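Long-range contact in CSE1 (Thermus thermophilus, PDB 4AN8), which probably serves in CRISPR adaptive immunity as a subunit of the Cascade ribonucleoprotein complex, which targets invading nucleic acids: residues L59-P71 with G85-R97. Residues are numbered along the deposited sequence; the frame is centred on the assembly and turned at random.
Sequences LLLAVLHRALSGP and GFPQDPIRDYLNR
Ala67 and Tyr94 meet where the C-terminal part of helix 50-67 packs on helix 88-98, with helix 74-83 between them in the chain. Segments 59-67 and 88-97 cross at 107°, their axes 9.3 Å apart at closest approach. The apolar packing is close here: Ala67 CB lies 3.4 Å from Tyr94 CB. Tyr94 chi1 of -171° turns CG away from the backbone N and lays the ring across helix 59-67, one face over Ala67 N and Val63 O. Its far end passes Arg66 CB, which is 3.4 Å from Tyr94 OH. On one flank Val63 CG1 touches Leu95 CD2. On the other, Leu68 CD2 rests against Pro90 CB and reaches Pro87 and Ile91.

One CH-pi interaction is present. Leu64 CD2 sits over the centre of the Phe86 ring, 3.7 Å from its centroid and 4° off the normal. The same methyl also meets Ile91 CD1. Helix 199-206 adds Leu200 and Leu204 against Phe86.

Polar groups turn to other partners. Tyr94 OH hydrogen-bonds to Trp219 and Glu220, and the bent Arg66 chain carries its guanidinium to a salt bridge with Glu220. One water bridges the backbones, donating to Ala67 O at 2.9 Å and to Pro90 O at 3.0 Å.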
loop_
_atom_site.group_PDB
_atom_site.type_symbol
_atom_site.label_atom_id
_atom_site.label_comp_id
_atom_site.label_asym_id
_atom_site.label_seq_id
_atom_site.Cartn_x
_atom_site.Cartn_y
_atom_site.Cartn_z
ATOM N N LEU A 59 -6.665 -2.151 10.746
ATOM C CA LEU A 59 -7.628 -2.490 11.785
ATOM C C LEU A 59 -6.936 -2.733 13.160
ATOM O O LEU A 59 -7.352 -2.184 14.186
ATOM C CB LEU A 59 -8.456 -3.693 11.361
ATOM C CG LEU A 59 -9.494 -4.164 12.391
ATOM C CD1 LEU A 59 -10.449 -3.026 12.772
ATOM C CD2 LEU A 59 -10.296 -5.393 11.872
ATOM N N LEU A 60 -5.864 -3.527 13.172
ATOM C CA LEU A 60 -5.139 -3.776 14.414
ATOM C C LEU A 60 -4.599 -2.473 15.008
ATOM O O LEU A 60 -4.704 -2.250 16.216
ATOM C CB LEU A 60 -3.977 -4.762 14.218
ATOM C CG LEU A 60 -4.438 -6.179 13.861
ATOM C CD1 LEU A 60 -3.249 -7.099 13.739
ATOM C CD2 LEU A 60 -5.457 -6.703 14.875
ATOM N N LEU A 61 -3.999 -1.640 14.154
ATOM C CA LEU A 61 -3.494 -0.334 14.573
ATOM C C LEU A 61 -4.602 0.572 15.136
ATOM O O LEU A 61 -4.387 1.275 16.114
ATOM C CB LEU A 61 -2.798 0.363 13.415
ATOM C CG LEU A 61 -1.516 -0.351 12.987
ATOM C CD1 LEU A 61 -1.136 0.045 11.527
ATOM C CD2 LEU A 61 -0.389 -0.042 13.971
ATOM N N ALA A 62 -5.775 0.563 14.497
ATOM C CA ALA A 62 -6.899 1.349 14.982
ATOM C C ALA A 62 -7.196 0.921 16.409
ATOM O O ALA A 62 -7.275 1.754 17.306
ATOM C CB ALA A 62 -8.143 1.135 14.099
ATOM N N VAL A 63 -7.344 -0.388 16.617
ATOM C CA VAL A 63 -7.614 -0.894 17.947
ATOM C C VAL A 63 -6.523 -0.491 18.958
ATOM O O VAL A 63 -6.835 -0.036 20.055
ATOM C CB VAL A 63 -7.821 -2.422 17.969
ATOM C CG1 VAL A 63 -7.980 -2.879 19.392
ATOM C CG2 VAL A 63 -9.072 -2.807 17.151
ATOM N N LEU A 64 -5.256 -0.659 18.586
ATOM C CA LEU A 64 -4.143 -0.314 19.473
ATOM C C LEU A 64 -4.136 1.150 19.871
ATOM O O LEU A 64 -3.996 1.474 21.049
ATOM C CB LEU A 64 -2.793 -0.651 18.836
ATOM C CG LEU A 64 -2.425 -2.135 18.843
ATOM C CD1 LEU A 64 -1.289 -2.470 17.871
ATOM C CD2 LEU A 64 -2.112 -2.593 20.296
ATOM N N HIS A 65 -4.266 2.037 18.890
ATOM C CA HIS A 65 -4.261 3.462 19.167
ATOM C C HIS A 65 -5.356 3.864 20.154
ATOM O O HIS A 65 -5.138 4.707 21.010
ATOM C CB HIS A 65 -4.423 4.265 17.888
ATOM C CG HIS A 65 -3.171 4.371 17.076
ATOM N ND1 HIS A 65 -1.932 4.580 17.645
ATOM C CD2 HIS A 65 -2.974 4.301 15.734
ATOM C CE1 HIS A 65 -1.025 4.670 16.685
ATOM N NE2 HIS A 65 -1.629 4.511 15.520
ATOM N N ARG A 66 -6.538 3.286 20.021
ATOM C CA ARG A 66 -7.630 3.676 20.878
ATOM C C ARG A 66 -7.471 3.025 22.248
ATOM O O ARG A 66 -7.595 3.687 23.265
ATOM C CB ARG A 66 -8.971 3.305 20.235
ATOM C CG ARG A 66 -9.186 3.969 18.894
ATOM C CD ARG A 66 -9.141 5.487 19.052
ATOM N NE ARG A 66 -10.311 5.982 19.778
ATOM C CZ ARG A 66 -10.537 7.268 20.011
ATOM N NH1 ARG A 66 -9.665 8.178 19.575
ATOM N NH2 ARG A 66 -11.629 7.640 20.676
ATOM N N ALA A 67 -7.174 1.728 22.264
ATOM C CA ALA A 67 -7.027 1.009 23.522
ATOM C C ALA A 67 -5.896 1.564 24.373
ATOM O O ALA A 67 -6.025 1.618 25.583
ATOM C CB ALA A 67 -6.835 -0.463 23.288
ATOM N N LEU A 68 -4.802 1.985 23.746
ATOM C CA LEU A 68 -3.645 2.506 24.480
ATOM C C LEU A 68 -3.664 4.034 24.536
ATOM O O LEU A 68 -2.811 4.653 25.159
ATOM C CB LEU A 68 -2.330 2.022 23.856
ATOM C CG LEU A 68 -2.226 0.499 23.723
ATOM C CD1 LEU A 68 -0.986 0.077 22.963
ATOM C CD2 LEU A 68 -2.259 -0.147 25.101
ATOM N N SER A 69 -4.624 4.636 23.853
ATOM C CA SER A 69 -4.752 6.075 23.878
ATOM C C SER A 69 -3.415 6.740 23.552
ATOM O O SER A 69 -3.025 7.721 24.173
ATOM C CB SER A 69 -5.257 6.500 25.254
ATOM O OG SER A 69 -5.847 7.771 25.178
ATOM N N GLY A 70 -2.714 6.187 22.567
ATOM C CA GLY A 70 -1.356 6.603 22.216
ATOM C C GLY A 70 -0.862 5.749 21.053
ATOM O O GLY A 70 -1.670 5.265 20.270
ATOM N N PRO A 71 0.461 5.526 20.952
ATOM C CA PRO A 71 1.477 5.998 21.901
ATOM C C PRO A 71 1.642 7.494 21.769
ATOM O O PRO A 71 1.641 7.990 20.648
ATOM C CB PRO A 71 2.751 5.296 21.425
ATOM C CG PRO A 71 2.535 5.078 19.970
ATOM C CD PRO A 71 1.067 4.758 19.847
ATOM N N GLY A 85 6.229 -6.765 24.338
ATOM C CA GLY A 85 4.778 -6.848 24.245
ATOM C C GLY A 85 4.089 -5.543 24.576
ATOM O O GLY A 85 4.718 -4.662 25.163
ATOM N N PHE A 86 2.820 -5.415 24.172
ATOM C CA PHE A 86 1.975 -4.276 24.526
ATOM C C PHE A 86 1.432 -4.440 25.938
ATOM O O PHE A 86 1.304 -5.566 26.424
ATOM C CB PHE A 86 0.744 -4.185 23.609
ATOM C CG PHE A 86 1.062 -4.000 22.164
ATOM C CD1 PHE A 86 1.647 -2.825 21.713
ATOM C CD2 PHE A 86 0.759 -4.996 21.249
ATOM C CE1 PHE A 86 1.936 -2.658 20.384
ATOM C CE2 PHE A 86 1.055 -4.831 19.915
ATOM C CZ PHE A 86 1.642 -3.669 19.481
ATOM N N PRO A 87 1.074 -3.318 26.586
ATOM C CA PRO A 87 0.268 -3.374 27.807
ATOM C C PRO A 87 -0.994 -4.189 27.550
ATOM O O PRO A 87 -1.747 -3.875 26.616
ATOM C CB PRO A 87 -0.094 -1.907 28.047
ATOM C CG PRO A 87 1.042 -1.166 27.488
ATOM C CD PRO A 87 1.472 -1.941 26.262
ATOM N N GLN A 88 -1.214 -5.218 28.364
ATOM C CA GLN A 88 -2.273 -6.191 28.114
ATOM C C GLN A 88 -3.634 -5.763 28.637
ATOM O O GLN A 88 -4.657 -5.998 27.996
ATOM C CB GLN A 88 -1.901 -7.523 28.740
ATOM C CG GLN A 88 -0.518 -7.957 28.393
ATOM C CD GLN A 88 -0.494 -8.947 27.260
ATOM O OE1 GLN A 88 -1.036 -10.049 27.371
ATOM N NE2 GLN A 88 0.146 -8.565 26.149
ATOM N N ASP A 89 -3.645 -5.154 29.814
ATOM C CA ASP A 89 -4.893 -4.793 30.471
ATOM C C ASP A 89 -5.676 -3.731 29.713
ATOM O O ASP A 89 -6.870 -3.898 29.490
ATOM C CB ASP A 89 -4.645 -4.368 31.927
ATOM C CG ASP A 89 -4.755 -5.536 32.909
ATOM O OD1 ASP A 89 -4.984 -6.692 32.471
ATOM O OD2 ASP A 89 -4.602 -5.290 34.130
ATOM N N PRO A 90 -5.011 -2.631 29.314
ATOM C CA PRO A 90 -5.697 -1.656 28.462
ATOM C C PRO A 90 -6.322 -2.324 27.233
ATOM O O PRO A 90 -7.455 -2.017 26.878
ATOM C CB PRO A 90 -4.566 -0.724 28.029
ATOM C CG PRO A 90 -3.557 -0.835 29.143
ATOM C CD PRO A 90 -3.605 -2.263 29.555
ATOM N N ILE A 91 -5.600 -3.230 26.594
ATOM C CA ILE A 91 -6.144 -3.912 25.429
ATOM C C ILE A 91 -7.365 -4.791 25.778
ATOM O O ILE A 91 -8.406 -4.726 25.108
ATOM C CB ILE A 91 -5.044 -4.713 24.686
ATOM C CG1 ILE A 91 -4.067 -3.733 24.028
ATOM C CG2 ILE A 91 -5.671 -5.703 23.671
ATOM C CD1 ILE A 91 -2.824 -4.398 23.476
ATOM N N ARG A 92 -7.244 -5.607 26.822
ATOM C CA ARG A 92 -8.378 -6.392 27.294
ATOM C C ARG A 92 -9.572 -5.521 27.673
ATOM O O ARG A 92 -10.696 -5.811 27.291
ATOM C CB ARG A 92 -7.983 -7.252 28.483
ATOM C CG ARG A 92 -7.065 -8.389 28.145
ATOM C CD ARG A 92 -6.922 -9.310 29.345
ATOM N NE ARG A 92 -5.662 -10.040 29.326
ATOM C CZ ARG A 92 -5.488 -11.200 28.703
ATOM N NH1 ARG A 92 -6.499 -11.750 28.046
ATOM N NH2 ARG A 92 -4.306 -11.810 28.737
ATOM N N ASP A 93 -9.337 -4.457 28.429
ATOM C CA ASP A 93 -10.427 -3.567 28.794
ATOM C C ASP A 93 -11.144 -2.972 27.576
ATOM O O ASP A 93 -12.362 -3.022 27.481
ATOM C CB ASP A 93 -9.944 -2.459 29.735
ATOM C CG ASP A 93 -9.545 -2.990 31.110
ATOM O OD1 ASP A 93 -9.970 -4.121 31.472
ATOM O OD2 ASP A 93 -8.802 -2.275 31.827
ATOM N N TYR A 94 -10.382 -2.403 26.651
ATOM C CA TYR A 94 -10.954 -1.852 25.431
ATOM C C TYR A 94 -11.755 -2.895 24.655
ATOM O O TYR A 94 -12.894 -2.649 24.278
ATOM C CB TYR A 94 -9.857 -1.240 24.562
ATOM C CG TYR A 94 -10.392 -0.468 23.383
ATOM C CD1 TYR A 94 -10.637 -1.108 22.167
ATOM C CD2 TYR A 94 -10.659 0.892 23.483
ATOM C CE1 TYR A 94 -11.130 -0.425 21.092
ATOM C CE2 TYR A 94 -11.144 1.594 22.397
ATOM C CZ TYR A 94 -11.377 0.923 21.197
ATOM O OH TYR A 94 -11.873 1.604 20.109
ATOM N N LEU A 95 -11.187 -4.081 24.455
ATOM C CA LEU A 95 -11.891 -5.138 23.723
ATOM C C LEU A 95 -13.182 -5.632 24.419
ATOM O O LEU A 95 -14.181 -5.975 23.768
ATOM C CB LEU A 95 -10.939 -6.313 23.464
ATOM C CG LEU A 95 -9.827 -6.031 22.440
ATOM C CD1 LEU A 95 -9.000 -7.269 22.175
ATOM C CD2 LEU A 95 -10.412 -5.480 21.124
ATOM N N ASN A 96 -13.159 -5.676 25.747
ATOM C CA ASN A 96 -14.343 -6.054 26.510
ATOM C C ASN A 96 -15.414 -4.992 26.403
ATOM O O ASN A 96 -16.586 -5.304 26.235
ATOM C CB ASN A 96 -13.986 -6.325 27.970
ATOM C CG ASN A 96 -13.133 -7.566 28.132
ATOM O OD1 ASN A 96 -13.269 -8.528 27.373
ATOM N ND2 ASN A 96 -12.241 -7.549 29.111
ATOM N N ARG A 97 -15.011 -3.729 26.472
ATOM C CA ARG A 97 -15.960 -2.625 26.304
ATOM C C ARG A 97 -16.636 -2.574 24.916
ATOM O O ARG A 97 -17.808 -2.230 24.816
ATOM C CB ARG A 97 -15.286 -1.284 26.605
ATOM C CG ARG A 97 -16.202 -0.078 26.361
ATOM C CD ARG A 97 -15.481 1.246 26.597
ATOM N NE ARG A 97 -15.232 1.452 28.019
ATOM C CZ ARG A 97 -14.328 2.290 28.507
ATOM N NH1 ARG A 97 -13.579 2.999 27.671
ATOM N NH2 ARG A 97 -14.177 2.419 29.827
HETATM O O HOH W 1 -8.214 0.861 27.307
#